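Local coordinates for Exo-arabinanase (Penicillium chrysogenum, PDB 3A72), which hydrolyses 1,5-alpha-L-arabinan in exo fashion, working from chain ends, and here carries an arabinobiose in its ligand pocket, at residues A[86-91]-A[97-102]; A[116-121]-A[184-189]; A[217-222]-A[280-285]; A[293-296]-A[302-305]. All coordinates share one frame; numbering follows the deposited sequence.

Interaction 1: A[86-91]-A[97-102]; sequences YSLPER and KGTLLL
Tyr86 and Leu101 exchange two backbone hydrogen bonds, with Leu101 N giving 2.8 Å to Tyr86 O and Tyr86 N giving 2.9 Å to Leu101 O. Beyond the non-hydrogen-bonded pair Ser87 and Leu100, the pairing carries on into the turn. Leu88 N reaches Thr99 O at 2.9 Å, a nearly straight bond (173° at the hydrogen), and Gly98 N returns 2.8 Å to Leu88 O, lying in that carbonyl's plane on a lone pair. A water bridges the two segments next, 2.6 Å from Ser87 OG and donating to Gly98 O at 2.7 Å.

This is the hairpin of strands 82-87 and 100-106, the first two strands of one four-stranded blade in a six-bladed beta-propeller. Leu88 spreads its branches along the partner segment: its side chain runs obliquely across Leu101, with Leu88 CD2 3.8 Å from Leu101 CD1, while Leu88 CD1 lies 3.9 Å from Thr99 CB, the Leu88 and Thr99 side chains pointing the same way. With CG anti to the carbonyl carbon (chi1 -77°) and an extended second torsion, the two methyls reach these partners. Farther out, the aliphatic part of Lys97 lies against Pro89 O. Tyr86 sends its hydroxyl off to Ala156 N in the next blade, and Leu101 packs on Leu161 there.

The polar joining is thus done by backbone atoms, a single hydroxyl and a water, leaving Leu88 and Leu101 to supply apolar contact within the hairpin, and Leu101 to extend it to the next blade.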
loop_
_atom_site.group_PDB
_atom_site.type_symbol
_atom_site.label_atom_id
_atom_site.label_comp_id
_atom_site.label_asym_id
_atom_site.label_seq_id
_atom_site.Cartn_x
_atom_site.Cartn_y
_atom_site.Cartn_z
ATOM N N TYR A 86 5.823 -8.039 -0.468
ATOM C CA TYR A 86 5.021 -8.940 -1.301
ATOM C C TYR A 86 5.676 -10.326 -1.400
ATOM O O TYR A 86 6.790 -10.449 -1.922
ATOM C CB TYR A 86 4.886 -8.393 -2.712
ATOM C CG TYR A 86 3.894 -9.119 -3.568
ATOM C CD1 TYR A 86 2.582 -9.340 -3.152
ATOM C CD2 TYR A 86 4.235 -9.610 -4.824
ATOM C CE1 TYR A 86 1.666 -10.009 -3.927
ATOM C CE2 TYR A 86 3.307 -10.274 -5.642
ATOM C CZ TYR A 86 2.048 -10.458 -5.184
ATOM O OH TYR A 86 1.133 -11.111 -6.025
ATOM N N SER A 87 5.000 -11.323 -0.888
ATOM C CA SER A 87 5.423 -12.735 -1.018
ATOM C C SER A 87 4.933 -13.226 -2.363
ATOM O O SER A 87 3.721 -13.247 -2.621
ATOM C CB SER A 87 4.857 -13.541 0.137
ATOM O OG SER A 87 5.214 -14.900 0.034
ATOM N N LEU A 88 5.843 -13.603 -3.280
ATOM C CA LEU A 88 5.407 -14.040 -4.598
ATOM C C LEU A 88 4.503 -15.253 -4.484
ATOM O O LEU A 88 4.908 -16.269 -3.930
ATOM C CB LEU A 88 6.604 -14.448 -5.486
ATOM C CG LEU A 88 7.426 -13.294 -6.094
ATOM C CD1 LEU A 88 8.459 -13.907 -6.989
ATOM C CD2 LEU A 88 6.536 -12.342 -6.885
ATOM N N PRO A 89 3.288 -15.184 -5.079
ATOM C CA PRO A 89 2.427 -16.346 -5.065
ATOM C C PRO A 89 2.681 -17.367 -6.116
ATOM O O PRO A 89 2.063 -18.446 -6.122
ATOM C CB PRO A 89 1.010 -15.726 -5.253
ATOM C CG PRO A 89 1.198 -14.399 -5.791
ATOM C CD PRO A 89 2.606 -13.974 -5.537
ATOM N N GLU A 90 3.613 -17.071 -7.012
ATOM C CA GLU A 90 4.052 -17.946 -8.095
ATOM C C GLU A 90 5.452 -17.540 -8.492
ATOM O O GLU A 90 5.860 -16.400 -8.237
ATOM C CB GLU A 90 3.089 -17.888 -9.275
ATOM C CG GLU A 90 3.040 -16.561 -9.959
ATOM C CD GLU A 90 2.093 -16.501 -11.084
ATOM O OE1 GLU A 90 2.387 -17.125 -12.136
ATOM O OE2 GLU A 90 1.061 -15.824 -10.953
ATOM N N ARG A 91 6.168 -18.430 -9.149
ATOM C CA ARG A 91 7.496 -18.118 -9.680
ATOM C C ARG A 91 7.364 -16.969 -10.662
ATOM O O ARG A 91 6.468 -16.946 -11.500
ATOM C CB ARG A 91 8.035 -19.381 -10.348
ATOM C CG ARG A 91 9.326 -19.161 -11.155
ATOM C CD ARG A 91 9.973 -20.468 -11.581
ATOM N NE ARG A 91 10.744 -21.149 -10.565
ATOM C CZ ARG A 91 12.021 -20.878 -10.252
ATOM N NH1 ARG A 91 12.639 -19.869 -10.850
ATOM N NH2 ARG A 91 12.680 -21.591 -9.351
ATOM N N LYS A 97 8.289 -19.070 -6.277
ATOM C CA LYS A 97 7.183 -18.834 -5.365
ATOM C C LYS A 97 7.708 -18.724 -3.951
ATOM O O LYS A 97 8.556 -19.547 -3.548
ATOM C CB LYS A 97 6.220 -19.986 -5.472
ATOM C CG LYS A 97 4.990 -19.916 -4.592
ATOM C CD LYS A 97 4.038 -21.043 -4.810
ATOM C CE LYS A 97 4.443 -22.427 -4.348
ATOM N NZ LYS A 97 3.278 -23.394 -4.042
ATOM N N GLY A 98 7.218 -17.748 -3.217
ATOM C CA GLY A 98 7.651 -17.568 -1.846
ATOM C C GLY A 98 8.838 -16.684 -1.674
ATOM O O GLY A 98 9.192 -16.315 -0.529
ATOM N N THR A 99 9.520 -16.288 -2.765
ATOM C CA THR A 99 10.448 -15.182 -2.662
ATOM C C THR A 99 9.716 -14.001 -2.036
ATOM O O THR A 99 8.612 -13.670 -2.448
ATOM C CB THR A 99 10.951 -14.780 -4.052
ATOM O OG1 THR A 99 11.683 -15.867 -4.657
ATOM C CG2 THR A 99 11.875 -13.580 -3.982
ATOM N N LEU A 100 10.311 -13.330 -1.071
ATOM C CA LEU A 100 9.738 -12.193 -0.412
ATOM C C LEU A 100 10.350 -10.928 -0.984
ATOM O O LEU A 100 11.576 -10.776 -0.949
ATOM C CB LEU A 100 9.946 -12.270 1.085
ATOM C CG LEU A 100 9.393 -11.068 1.877
ATOM C CD1 LEU A 100 7.875 -10.957 1.817
ATOM C CD2 LEU A 100 9.879 -11.174 3.323
ATOM N N LEU A 101 9.531 -10.048 -1.514
ATOM C CA LEU A 101 9.975 -8.820 -2.130
ATOM C C LEU A 101 9.651 -7.616 -1.243
ATOM O O LEU A 101 8.637 -7.584 -0.545
ATOM C CB LEU A 101 9.327 -8.616 -3.488
ATOM C CG LEU A 101 9.538 -9.759 -4.474
ATOM C CD1 LEU A 101 8.764 -9.518 -5.757
ATOM C CD2 LEU A 101 11.036 -9.928 -4.764
ATOM N N LEU A 102 10.510 -6.621 -1.339
ATOM C CA LEU A 102 10.225 -5.286 -0.820
ATOM C C LEU A 102 10.479 -4.309 -1.958
ATOM O O LEU A 102 11.605 -4.293 -2.519
ATOM C CB LEU A 102 11.031 -4.905 0.422
ATOM C CG LEU A 102 10.727 -3.495 0.938
ATOM C CD1 LEU A 102 10.747 -3.403 2.431
ATOM C CD2 LEU A 102 11.677 -2.450 0.364
HETATM O O HOH W 1 7.277 -15.801 1.364
#

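Interaction 2: A[116-121]-A[184-189]; sequences IVLYAS and NDLKNW
Leu118 pushes one methyl, CD2, into the angle between Leu186 and Trp189. That carbon lies 4.0 Å from Leu186 CB, the two side chains crossing at about a right angle, and 3.9 Å from the carbonyl oxygen Leu186 O. On the indole it meets the rim of the six-membered ring, 4.1 Å from CZ2 and close to the ring plane, so the tryptophan offers its edge and not a face. Leu118 CG stands anti to the backbone N (chi1 -171°), which carries the branch out from the strand toward the loop.

The contact spans two adjacent propeller blades: strand 114-121 is the third strand of one, and 184-189 connects the third and fourth strands of the next. This connection, with its Asp and Trp, resembles the Asp-box turns of sialidase-like propellers. Asp185 organises it. OD1 accepts from Asn188 N at 2.8 Å through its syn lone pair and from Lys187 N, also at 2.8 Å, which comes from above the carboxylate plane and makes an Asx turn. OD2 takes Asn188 ND2 at 2.9 Å. Between these residues Leu186 has a positive phi (69°), and its side chain turns inward against Leu101, Leu161 and Val131. Ser132 OG, from the fourth strand of the Leu118 blade, hydrogen-bonds both Leu186 O and Trp189 NE1, pinning the carbonyl and the indole that flank the methyl.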
loop_
_atom_site.group_PDB
_atom_site.type_symbol
_atom_site.label_atom_id
_atom_site.label_comp_id
_atom_site.label_asym_id
_atom_site.label_seq_id
_atom_site.Cartn_x
_atom_site.Cartn_y
_atom_site.Cartn_z
ATOM N N ILE A 116 12.220 4.082 -6.979
ATOM C CA ILE A 116 11.541 2.873 -6.495
ATOM C C ILE A 116 12.412 1.701 -6.868
ATOM O O ILE A 116 12.601 1.408 -8.075
ATOM C CB ILE A 116 10.125 2.745 -7.058
ATOM C CG1 ILE A 116 9.260 3.912 -6.634
ATOM C CG2 ILE A 116 9.533 1.415 -6.634
ATOM C CD1 ILE A 116 7.926 3.980 -7.366
ATOM N N VAL A 117 12.945 1.050 -5.849
ATOM C CA VAL A 117 13.868 -0.085 -5.961
ATOM C C VAL A 117 13.194 -1.344 -5.418
ATOM O O VAL A 117 12.260 -1.282 -4.615
ATOM C CB VAL A 117 15.178 0.214 -5.254
ATOM C CG1 VAL A 117 15.934 1.341 -5.964
ATOM C CG2 VAL A 117 15.020 0.476 -3.765
ATOM N N LEU A 118 13.693 -2.477 -5.876
ATOM C CA LEU A 118 13.199 -3.798 -5.552
ATOM C C LEU A 118 14.310 -4.628 -4.899
ATOM O O LEU A 118 15.366 -4.810 -5.508
ATOM C CB LEU A 118 12.653 -4.523 -6.812
ATOM C CG LEU A 118 11.933 -5.825 -6.538
ATOM C CD1 LEU A 118 10.636 -5.610 -5.838
ATOM C CD2 LEU A 118 11.751 -6.575 -7.855
ATOM N N TYR A 119 14.040 -5.129 -3.700
ATOM C CA TYR A 119 14.874 -6.033 -2.927
ATOM C C TYR A 119 14.141 -7.367 -2.778
ATOM O O TYR A 119 12.920 -7.454 -2.759
ATOM C CB TYR A 119 15.162 -5.435 -1.515
ATOM C CG TYR A 119 16.307 -4.445 -1.578
ATOM C CD1 TYR A 119 17.565 -4.796 -1.148
ATOM C CD2 TYR A 119 16.155 -3.163 -2.097
ATOM C CE1 TYR A 119 18.625 -3.921 -1.201
ATOM C CE2 TYR A 119 17.201 -2.276 -2.201
ATOM C CZ TYR A 119 18.446 -2.653 -1.748
ATOM O OH TYR A 119 19.483 -1.744 -1.907
ATOM N N ALA A 120 14.925 -8.450 -2.642
ATOM C CA ALA A 120 14.369 -9.791 -2.482
ATOM C C ALA A 120 15.057 -10.509 -1.335
ATOM O O ALA A 120 16.275 -10.373 -1.092
ATOM C CB ALA A 120 14.542 -10.599 -3.736
ATOM N N SER A 121 14.279 -11.339 -0.663
ATOM C CA SER A 121 14.729 -12.232 0.364
ATOM C C SER A 121 14.286 -13.655 0.053
ATOM O O SER A 121 13.104 -13.881 -0.295
ATOM C CB SER A 121 14.107 -11.837 1.726
ATOM O OG SER A 121 14.386 -12.819 2.717
ATOM N N ASN A 184 8.842 -9.921 -16.381
ATOM C CA ASN A 184 8.771 -11.388 -16.272
ATOM C C ASN A 184 10.008 -11.962 -15.620
ATOM O O ASN A 184 10.160 -13.201 -15.538
ATOM C CB ASN A 184 8.443 -12.045 -17.577
ATOM C CG ASN A 184 9.426 -11.851 -18.629
ATOM O OD1 ASN A 184 10.562 -11.627 -18.329
ATOM N ND2 ASN A 184 9.076 -11.834 -19.916
ATOM N N ASP A 185 10.896 -11.157 -15.062
ATOM C CA ASP A 185 12.123 -11.685 -14.457
ATOM C C ASP A 185 12.606 -10.909 -13.223
ATOM O O ASP A 185 13.622 -11.299 -12.630
ATOM C CB ASP A 185 13.241 -11.759 -15.476
ATOM C CG ASP A 185 13.679 -10.454 -16.076
ATOM O OD1 ASP A 185 13.268 -9.386 -15.571
ATOM O OD2 ASP A 185 14.493 -10.493 -17.036
ATOM N N LEU A 186 11.968 -9.880 -12.737
ATOM C CA LEU A 186 12.253 -8.919 -11.688
ATOM C C LEU A 186 13.393 -7.972 -11.998
ATOM O O LEU A 186 13.715 -7.119 -11.143
ATOM C CB LEU A 186 12.451 -9.637 -10.369
ATOM C CG LEU A 186 11.362 -10.562 -9.889
ATOM C CD1 LEU A 186 11.571 -10.882 -8.407
ATOM C CD2 LEU A 186 9.984 -9.971 -10.069
ATOM N N LYS A 187 14.040 -8.103 -13.169
ATOM C CA LYS A 187 15.231 -7.399 -13.501
ATOM C C LYS A 187 14.988 -6.414 -14.605
ATOM O O LYS A 187 15.519 -5.300 -14.518
ATOM C CB LYS A 187 16.298 -8.413 -13.963
ATOM C CG LYS A 187 16.701 -9.360 -12.821
ATOM C CD LYS A 187 17.551 -10.432 -13.423
ATOM C CE LYS A 187 18.199 -11.400 -12.464
ATOM N NZ LYS A 187 19.236 -12.243 -13.180
ATOM N N ASN A 188 14.256 -6.798 -15.586
ATOM C CA ASN A 188 14.027 -5.952 -16.749
ATOM C C ASN A 188 12.574 -5.556 -16.706
ATOM O O ASN A 188 11.739 -6.457 -16.650
ATOM C CB ASN A 188 14.331 -6.687 -18.044
ATOM C CG ASN A 188 15.795 -7.033 -18.098
ATOM O OD1 ASN A 188 16.508 -6.106 -18.449
ATOM N ND2 ASN A 188 16.175 -8.289 -17.796
ATOM N N TRP A 189 12.333 -4.234 -16.722
ATOM C CA TRP A 189 10.956 -3.744 -16.658
ATOM C C TRP A 189 10.502 -3.182 -18.041
ATOM O O TRP A 189 11.268 -2.556 -18.769
ATOM C CB TRP A 189 10.796 -2.678 -15.603
ATOM C CG TRP A 189 11.050 -3.229 -14.225
ATOM C CD1 TRP A 189 12.255 -3.382 -13.600
ATOM C CD2 TRP A 189 10.011 -3.720 -13.320
ATOM N NE1 TRP A 189 11.989 -3.905 -12.402
ATOM C CE2 TRP A 189 10.671 -4.144 -12.151
ATOM C CE3 TRP A 189 8.617 -3.816 -13.390
ATOM C CZ2 TRP A 189 10.001 -4.672 -11.065
ATOM C CZ3 TRP A 189 7.926 -4.340 -12.293
ATOM C CH2 TRP A 189 8.606 -4.762 -11.143
#

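Interaction 3: A[217-222]-A[280-285]; sequences QYFYVY and GTIIVS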
loop_
_atom_site.group_PDB
_atom_site.type_symbol
_atom_site.label_atom_id
_atom_site.label_comp_id
_atom_site.label_asym_id
_atom_site.label_seq_id
_atom_site.Cartn_x
_atom_site.Cartn_y
_atom_site.Cartn_z
ATOM N N GLN A 217 -12.547 -10.277 -11.593
ATOM C CA GLN A 217 -12.296 -8.834 -11.675
ATOM C C GLN A 217 -11.254 -8.398 -10.664
ATOM O O GLN A 217 -11.129 -9.000 -9.606
ATOM C CB GLN A 217 -13.597 -8.076 -11.370
ATOM C CG GLN A 217 -14.685 -8.252 -12.407
ATOM C CD GLN A 217 -15.875 -7.377 -12.078
ATOM O OE1 GLN A 217 -16.572 -7.631 -11.108
ATOM N NE2 GLN A 217 -16.045 -6.311 -12.848
ATOM N N TYR A 218 -10.525 -7.366 -11.003
ATOM C CA TYR A 218 -9.609 -6.683 -10.101
ATOM C C TYR A 218 -10.238 -5.374 -9.708
ATOM O O TYR A 218 -10.750 -4.618 -10.552
ATOM C CB TYR A 218 -8.244 -6.435 -10.751
ATOM C CG TYR A 218 -7.487 -7.704 -11.054
ATOM C CD1 TYR A 218 -6.469 -8.156 -10.210
ATOM C CD2 TYR A 218 -7.792 -8.478 -12.183
ATOM C CE1 TYR A 218 -5.768 -9.318 -10.498
ATOM C CE2 TYR A 218 -7.089 -9.638 -12.448
ATOM C CZ TYR A 218 -6.093 -10.073 -11.630
ATOM O OH TYR A 218 -5.409 -11.223 -11.914
ATOM N N PHE A 219 -10.194 -5.100 -8.396
ATOM C CA PHE A 219 -10.668 -3.865 -7.760
ATOM C C PHE A 219 -9.465 -2.963 -7.514
ATOM O O PHE A 219 -8.612 -3.288 -6.688
ATOM C CB PHE A 219 -11.397 -4.230 -6.477
ATOM C CG PHE A 219 -11.958 -3.113 -5.674
ATOM C CD1 PHE A 219 -13.268 -2.679 -5.922
ATOM C CD2 PHE A 219 -11.247 -2.460 -4.685
ATOM C CE1 PHE A 219 -13.794 -1.635 -5.200
ATOM C CE2 PHE A 219 -11.791 -1.424 -3.949
ATOM C CZ PHE A 219 -13.075 -1.010 -4.206
ATOM N N TYR A 220 -9.386 -1.902 -8.282
ATOM C CA TYR A 220 -8.286 -0.925 -8.271
ATOM C C TYR A 220 -8.790 0.316 -7.585
ATOM O O TYR A 220 -9.670 0.994 -8.163
ATOM C CB TYR A 220 -7.848 -0.704 -9.714
ATOM C CG TYR A 220 -6.784 0.325 -9.987
ATOM C CD1 TYR A 220 -5.483 -0.063 -10.335
ATOM C CD2 TYR A 220 -7.036 1.676 -9.946
ATOM C CE1 TYR A 220 -4.503 0.887 -10.592
ATOM C CE2 TYR A 220 -6.078 2.619 -10.208
ATOM C CZ TYR A 220 -4.813 2.230 -10.537
ATOM O OH TYR A 220 -3.909 3.219 -10.818
ATOM N N VAL A 221 -8.309 0.651 -6.409
ATOM C CA VAL A 221 -8.788 1.778 -5.628
ATOM C C VAL A 221 -7.667 2.818 -5.545
ATOM O O VAL A 221 -6.477 2.519 -5.552
ATOM C CB VAL A 221 -9.283 1.320 -4.246
ATOM C CG1 VAL A 221 -8.157 0.890 -3.311
ATOM C CG2 VAL A 221 -10.181 2.368 -3.570
ATOM N N TYR A 222 -8.108 4.086 -5.454
ATOM C CA TYR A 222 -7.182 5.210 -5.415
ATOM C C TYR A 222 -7.871 6.402 -4.776
ATOM O O TYR A 222 -9.094 6.452 -4.641
ATOM C CB TYR A 222 -6.730 5.557 -6.809
ATOM C CG TYR A 222 -7.749 5.895 -7.878
ATOM C CD1 TYR A 222 -7.989 7.193 -8.279
ATOM C CD2 TYR A 222 -8.435 4.875 -8.521
ATOM C CE1 TYR A 222 -8.904 7.491 -9.284
ATOM C CE2 TYR A 222 -9.315 5.157 -9.560
ATOM C CZ TYR A 222 -9.551 6.451 -9.935
ATOM O OH TYR A 222 -10.421 6.678 -10.988
ATOM N N GLY A 280 -18.259 -13.001 -0.899
ATOM C CA GLY A 280 -17.347 -12.456 0.075
ATOM C C GLY A 280 -17.607 -10.979 0.285
ATOM O O GLY A 280 -18.638 -10.447 -0.031
ATOM N N THR A 281 -16.586 -10.319 0.841
ATOM C CA THR A 281 -16.660 -8.928 1.235
ATOM C C THR A 281 -15.377 -8.213 0.833
ATOM O O THR A 281 -14.298 -8.636 1.225
ATOM C CB THR A 281 -16.895 -8.801 2.749
ATOM O OG1 THR A 281 -18.036 -9.600 3.139
ATOM C CG2 THR A 281 -17.209 -7.387 3.150
ATOM N N ILE A 282 -15.535 -7.100 0.140
ATOM C CA ILE A 282 -14.433 -6.149 -0.064
ATOM C C ILE A 282 -14.426 -5.231 1.141
ATOM O O ILE A 282 -15.492 -4.740 1.561
ATOM C CB ILE A 282 -14.578 -5.335 -1.368
ATOM C CG1 ILE A 282 -14.840 -6.200 -2.586
ATOM C CG2 ILE A 282 -13.335 -4.452 -1.570
ATOM C CD1 ILE A 282 -15.226 -5.411 -3.819
ATOM N N ILE A 283 -13.248 -4.971 1.697
ATOM C CA ILE A 283 -13.085 -4.114 2.884
ATOM C C ILE A 283 -12.105 -3.023 2.509
ATOM O O ILE A 283 -10.999 -3.314 2.000
ATOM C CB ILE A 283 -12.629 -4.928 4.076
ATOM C CG1 ILE A 283 -13.522 -6.137 4.312
ATOM C CG2 ILE A 283 -12.564 -4.011 5.328
ATOM C CD1 ILE A 283 -13.027 -7.036 5.430
ATOM N N VAL A 284 -12.495 -1.771 2.726
ATOM C CA VAL A 284 -11.725 -0.603 2.378
ATOM C C VAL A 284 -11.506 0.278 3.602
ATOM O O VAL A 284 -12.417 0.495 4.439
ATOM C CB VAL A 284 -12.433 0.198 1.256
ATOM C CG1 VAL A 284 -11.914 1.651 1.117
ATOM C CG2 VAL A 284 -12.283 -0.537 -0.057
ATOM N N SER A 285 -10.287 0.810 3.705
ATOM C CA SER A 285 -9.927 1.861 4.639
ATOM C C SER A 285 -9.548 3.113 3.845
ATOM O O SER A 285 -9.050 3.030 2.716
ATOM C CB SER A 285 -8.727 1.408 5.481
ATOM O OG SER A 285 -8.297 2.381 6.401
#
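Phe219 stands across from Ile282 and Val284, and three apolar side chains make the whole contact, with no hydrogen bond between the segments. The phenyl ring is held away from its own strand, CG anti to the backbone N (chi1 180°), and a chi2 of 90° turns the ring square to the plane of CA, CB and CG. In this pose one face is presented to Ile282. The branch methyl CG2 of Ile282 sits over that face in a CH-pi contact, 4.2 Å from the ring centroid and only 12° off the normal. The longer arm of the same isoleucine, with CG1 beside its backbone N and an extended second torsion, runs obliquely past the ring so that its end carbon CD1 comes to 4.0 Å from Phe219 CD1. Both arms of Ile282 therefore work on one ring, one over its face and one nearer its rim.

Val284, two residues along and pointing from the same side of its strand, brings CG2 to 4.0 Å from Phe219 CE2. Its side chain crosses the phenylalanine at about a right angle, and it is CG2, the methyl anti to the carbonyl carbon, that does the touching. Val221 also points across, but more distantly.

The two segments are the second strands of neighbouring propeller blades, 218-225 and 281-285, so the phenyl ring fills part of the buried seam between sheets. Around it, Thr211 on strand 204-212, Tyr239 and Leu241 on strand 237-242, and Ala270 on strand 269-273 also pack against it, as does Trp303.

Interaction 4: A[293-296]-A[302-305]; sequences FINK and EWTE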
loop_
_atom_site.group_PDB
_atom_site.type_symbol
_atom_site.label_atom_id
_atom_site.label_comp_id
_atom_site.label_asym_id
_atom_site.label_seq_id
_atom_site.Cartn_x
_atom_site.Cartn_y
_atom_site.Cartn_z
ATOM N N PHE A 293 -15.153 0.386 5.523
ATOM C CA PHE A 293 -16.205 0.410 4.523
ATOM C C PHE A 293 -16.245 -0.946 3.846
ATOM O O PHE A 293 -15.219 -1.388 3.336
ATOM C CB PHE A 293 -15.966 1.559 3.525
ATOM C CG PHE A 293 -15.758 2.862 4.237
ATOM C CD1 PHE A 293 -16.875 3.584 4.700
ATOM C CD2 PHE A 293 -14.501 3.331 4.522
ATOM C CE1 PHE A 293 -16.676 4.720 5.467
ATOM C CE2 PHE A 293 -14.328 4.463 5.275
ATOM C CZ PHE A 293 -15.410 5.173 5.725
ATOM N N ILE A 294 -17.405 -1.597 3.849
ATOM C CA ILE A 294 -17.489 -2.925 3.298
ATOM C C ILE A 294 -18.490 -3.010 2.168
ATOM O O ILE A 294 -19.457 -2.241 2.069
ATOM C CB ILE A 294 -17.776 -3.973 4.406
ATOM C CG1 ILE A 294 -19.216 -3.880 4.986
ATOM C CG2 ILE A 294 -16.728 -3.865 5.494
ATOM C CD1 ILE A 294 -19.567 -5.025 5.912
ATOM N N ASN A 295 -18.306 -4.042 1.324
ATOM C CA ASN A 295 -19.200 -4.242 0.177
ATOM C C ASN A 295 -19.282 -5.734 -0.120
ATOM O O ASN A 295 -18.239 -6.386 -0.428
ATOM C CB ASN A 295 -18.697 -3.469 -1.027
ATOM C CG ASN A 295 -19.707 -3.422 -2.125
ATOM O OD1 ASN A 295 -20.058 -4.475 -2.690
ATOM N ND2 ASN A 295 -20.159 -2.253 -2.502
ATOM N N LYS A 296 -20.486 -6.295 -0.024
ATOM C CA LYS A 296 -20.751 -7.736 -0.185
ATOM C C LYS A 296 -21.267 -8.043 -1.583
ATOM O O LYS A 296 -21.760 -9.160 -1.814
ATOM C CB LYS A 296 -21.746 -8.183 0.879
ATOM C CG LYS A 296 -21.167 -8.079 2.276
ATOM C CD LYS A 296 -22.113 -8.680 3.310
ATOM C CE LYS A 296 -21.525 -8.676 4.707
ATOM N NZ LYS A 296 -22.421 -9.542 5.586
ATOM N N GLU A 302 -23.943 0.620 -2.733
ATOM C CA GLU A 302 -23.323 1.462 -1.734
ATOM C C GLU A 302 -22.585 0.594 -0.725
ATOM O O GLU A 302 -22.862 -0.598 -0.534
ATOM C CB GLU A 302 -24.344 2.326 -1.028
ATOM C CG GLU A 302 -24.996 3.309 -1.999
ATOM C CD GLU A 302 -26.058 4.160 -1.452
ATOM O OE1 GLU A 302 -26.488 3.871 -0.302
ATOM O OE2 GLU A 302 -26.583 5.078 -2.207
ATOM N N TRP A 303 -21.640 1.209 -0.039
ATOM C CA TRP A 303 -20.795 0.587 0.940
ATOM C C TRP A 303 -21.334 0.816 2.332
ATOM O O TRP A 303 -21.913 1.864 2.632
ATOM C CB TRP A 303 -19.359 1.198 0.832
ATOM C CG TRP A 303 -18.728 0.816 -0.469
ATOM C CD1 TRP A 303 -19.141 1.217 -1.727
ATOM C CD2 TRP A 303 -17.594 -0.044 -0.659
ATOM N NE1 TRP A 303 -18.321 0.620 -2.692
ATOM C CE2 TRP A 303 -17.373 -0.143 -2.041
ATOM C CE3 TRP A 303 -16.745 -0.732 0.237
ATOM C CZ2 TRP A 303 -16.351 -0.919 -2.575
ATOM C CZ3 TRP A 303 -15.727 -1.502 -0.293
ATOM C CH2 TRP A 303 -15.542 -1.580 -1.675
ATOM N N THR A 304 -21.150 -0.181 3.201
ATOM C CA THR A 304 -21.596 -0.104 4.579
ATOM C C THR A 304 -20.437 0.292 5.469
ATOM O O THR A 304 -19.389 -0.373 5.488
ATOM C CB THR A 304 -22.155 -1.426 5.061
ATOM O OG1 THR A 304 -23.266 -1.797 4.212
ATOM C CG2 THR A 304 -22.692 -1.331 6.504
ATOM N N GLU A 305 -20.610 1.375 6.227
ATOM C CA GLU A 305 -19.618 1.824 7.209
ATOM C C GLU A 305 -19.788 1.002 8.481
ATOM O O GLU A 305 -20.902 0.905 9.021
ATOM C CB GLU A 305 -19.832 3.292 7.492
ATOM C CG GLU A 305 -18.731 3.918 8.319
ATOM C CD GLU A 305 -18.733 5.443 8.369
ATOM O OE1 GLU A 305 -19.814 6.009 8.065
ATOM O OE2 GLU A 305 -17.721 6.041 8.722
HETATM O O HOH W 2 -22.849 -2.342 1.577
#
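Asn295 lies over one face of the Trp303 indole, its CB 3.4 Å from the centroid of the six-membered ring and 5° off the normal. The pair sits in a beta hairpin of strands 292-295 and 304-306, the third and fourth strands of a propeller blade. The Asn295 amide, its plane 60° from the ring, also carries ND2 over the indole. Alongside, Ile294 and Thr304 share two backbone hydrogen bonds, Ile294 N to Thr304 O at 2.8 Å and Thr304 N to Ile294 O at 2.9 Å. At the next pair Phe293 runs beside Glu305, with CE1 3.6 Å from Glu305 CG.

Second-shell bonds fix these groups. Asn295 OD1 accepts from Ala297 N and Gly299 N, and ND2 donates to Glu300 O, all within the turn, which sets the amide's rotation above the indole. Trp303 NE1 bonds Tyr239 OH in the preceding blade, while the Glu305 carboxylate is held by Thr291, Thr262 and Ser260.

At the solvent-facing side one water sits 2.7 Å from Thr304 OG1, donates to Glu302 O at 2.7 Å, and adds a weak, long bond to Ile294 O at 3.4 Å.

How the interactions relate
From the N terminus, interaction 1 comes first and closes a short hairpin turn between the first two strands of its blade. Strand 100-106 then pairs with strand 114-121, where interaction 2 opens; 62 residues lie between its two segments, and it reaches over to the next blade. Interaction 3 repeats such a blade-to-blade join farther round the propeller, and interaction 4 closes another hairpin turn directly after it. All four lie in series, with none nested or crossed. Interactions 1 and 2 touch through probable backbone hydrogen bonds between neighbouring strands of the same sheet, as do 3 and 4, where Phe219 and Val284 also pack on Trp303. Interactions 2 and 4 lie on opposite sides of the chain's centre.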